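PDB 1QSA: soluble lytic murein transglycosylase from Escherichia coli, which cleaves the glycosidic bonds between N-acetylmuramic acid and N-acetylglucosamine in peptidoglycan, leaving a 1,6-anhydro bond in the muramic acid product. Local coordinates for residues R389-Y393 / W394-N398. Residues are numbered along the deposited sequence; the frame is centred on the assembly and turned at random.
Sequences RELMY and WNLDN. With SO4 (sulfate ion), chain E; SO4 (sulfate ion), chain C.
Tyr393 turns the CD2-CE2 edge of its ring onto the face of its neighbour Trp394. The stack is T-shaped, with planes at 75° and the tyrosine ring centroid 5.0 Å from that of the six-membered indole ring. Tyr393 CG lies anti to the backbone N (chi1 179°), which carries the ring beside its carbonyl carbon, where its edge faces the indole. The indole also lies close to the backbone, with Trp394 CD1 3.1 Å from Glu390 O. Trp394 N gives a hydrogen bond to Glu390 O at 3.1 Å, closing the last turn of the helix. Tyr35 OH bonds both Trp394 NE1 and Glu390 OE1, and Arg7 forms a salt bridge with the same carboxylate oxygen. An alanine in place of Trp394 would probably leave the Tyr393 edge without its stacking face and Tyr35 without one hydrogen-bond partner. On the inner side, Leu391 CD2 meets Leu396 CD1 at 3.8 Å, the two side chains crossing at about a right angle. Met392 bends at chi2 (-56°) and again at chi3, which brings Met392 CE to 3.5 Å from Asp397 OD2. The looser side is exposed. There Asn395 points away from the helix, and Arg389 reaches a sulfate through NE and NH2. At the start of helix 397-408, Asn398 N bonds O3 of the second sulfate (chain E) at 3.0 Å. Asn395, at positive phi, is the C-prime residue that ends the helix. Leu396 N bonds Leu391 O at 2.9 Å, and Asn395 N bonds Met392 O from above the carbonyl plane. This is a Schellman motif, closing helix 383-393 and leading through the N-cap Leu396 into the next helix of the L domain.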
# COMPACT_ATOMS: atom_id res chain seq x y z
N ARG A 389 2.53 -24.93 9.66
CA ARG A 389 1.61 -26.00 9.29
C ARG A 389 0.36 -25.99 10.17
O ARG A 389 -0.76 -26.06 9.67
CB ARG A 389 2.32 -27.36 9.38
CG ARG A 389 1.40 -28.56 9.13
CD ARG A 389 2.17 -29.87 9.26
NE ARG A 389 1.28 -31.03 9.07
CZ ARG A 389 1.56 -32.28 9.45
NH1 ARG A 389 2.71 -32.58 10.05
NH2 ARG A 389 0.68 -33.24 9.23
N GLU A 390 0.54 -25.86 11.49
CA GLU A 390 -0.60 -25.84 12.39
C GLU A 390 -1.47 -24.61 12.16
O GLU A 390 -2.68 -24.72 12.15
CB GLU A 390 -0.16 -25.89 13.86
CG GLU A 390 0.47 -27.22 14.25
CD GLU A 390 -0.32 -28.40 13.70
OE1 GLU A 390 -1.47 -28.57 14.16
OE2 GLU A 390 0.17 -29.12 12.79
N LEU A 391 -0.83 -23.46 12.01
CA LEU A 391 -1.58 -22.22 11.80
C LEU A 391 -2.42 -22.28 10.52
O LEU A 391 -3.59 -21.89 10.53
CB LEU A 391 -0.62 -21.03 11.77
CG LEU A 391 0.06 -20.73 13.12
CD1 LEU A 391 1.22 -19.76 12.89
CD2 LEU A 391 -0.97 -20.17 14.12
N MET A 392 -1.87 -22.88 9.47
CA MET A 392 -2.62 -23.01 8.22
C MET A 392 -3.75 -24.03 8.39
O MET A 392 -4.85 -23.84 7.88
CB MET A 392 -1.67 -23.40 7.07
CG MET A 392 -0.68 -22.30 6.69
SD MET A 392 -1.51 -20.74 6.25
CE MET A 392 -2.20 -21.17 4.65
N TYR A 393 -3.51 -25.08 9.19
CA TYR A 393 -4.52 -26.09 9.45
C TYR A 393 -5.75 -25.45 10.11
O TYR A 393 -6.89 -25.80 9.79
CB TYR A 393 -3.98 -27.19 10.36
CG TYR A 393 -5.02 -28.24 10.67
CD1 TYR A 393 -5.39 -29.17 9.70
CD2 TYR A 393 -5.64 -28.29 11.92
CE1 TYR A 393 -6.35 -30.14 9.98
CE2 TYR A 393 -6.60 -29.26 12.20
CZ TYR A 393 -6.95 -30.18 11.22
OH TYR A 393 -7.88 -31.16 11.48
N TRP A 394 -5.52 -24.48 10.99
CA TRP A 394 -6.61 -23.78 11.68
C TRP A 394 -7.13 -22.55 10.92
O TRP A 394 -7.96 -21.80 11.44
CB TRP A 394 -6.17 -23.35 13.09
CG TRP A 394 -5.82 -24.50 13.99
CD1 TRP A 394 -4.60 -24.75 14.54
CD2 TRP A 394 -6.69 -25.54 14.44
NE1 TRP A 394 -4.66 -25.88 15.32
CE2 TRP A 394 -5.93 -26.39 15.28
CE3 TRP A 394 -8.05 -25.84 14.23
CZ2 TRP A 394 -6.47 -27.52 15.90
CZ3 TRP A 394 -8.59 -26.98 14.86
CH2 TRP A 394 -7.80 -27.80 15.68
N ASN A 395 -6.65 -22.35 9.69
CA ASN A 395 -7.05 -21.21 8.87
C ASN A 395 -6.73 -19.86 9.52
O ASN A 395 -7.51 -18.90 9.42
CB ASN A 395 -8.54 -21.32 8.49
CG ASN A 395 -8.83 -22.57 7.68
OD1 ASN A 395 -8.21 -22.81 6.66
ND2 ASN A 395 -9.72 -23.41 8.19
N LEU A 396 -5.62 -19.81 10.24
CA LEU A 396 -5.16 -18.59 10.91
C LEU A 396 -4.13 -17.97 9.97
O LEU A 396 -2.95 -17.83 10.31
CB LEU A 396 -4.54 -18.95 12.28
CG LEU A 396 -5.52 -19.58 13.27
CD1 LEU A 396 -4.80 -20.14 14.51
CD2 LEU A 396 -6.57 -18.55 13.67
N ASP A 397 -4.59 -17.59 8.78
CA ASP A 397 -3.70 -17.04 7.77
C ASP A 397 -2.89 -15.81 8.15
O ASP A 397 -1.74 -15.70 7.75
CB ASP A 397 -4.45 -16.81 6.45
CG ASP A 397 -4.97 -18.11 5.83
OD1 ASP A 397 -5.91 -18.70 6.38
OD2 ASP A 397 -4.47 -18.55 4.77
N ASN A 398 -3.48 -14.88 8.91
CA ASN A 398 -2.72 -13.68 9.27
C ASN A 398 -1.58 -14.02 10.24
O ASN A 398 -0.48 -13.46 10.13
CB ASN A 398 -3.62 -12.62 9.89
CG ASN A 398 -4.60 -12.03 8.89
OD1 ASN A 398 -4.27 -11.86 7.72
ND2 ASN A 398 -5.81 -11.73 9.34
S SO4 E . -5.81 -14.97 11.73
O1 SO4 E . -6.89 -15.76 12.34
O2 SO4 E . -4.53 -15.69 11.81
O3 SO4 E . -6.13 -14.71 10.32
O4 SO4 E . -5.68 -13.70 12.49
S SO4 C . -2.28 -31.60 7.54
O1 SO4 C . -3.06 -31.05 6.42
O2 SO4 C . -1.26 -32.55 7.05
O3 SO4 C . -1.60 -30.47 8.23
O4 SO4 C . -3.19 -32.32 8.45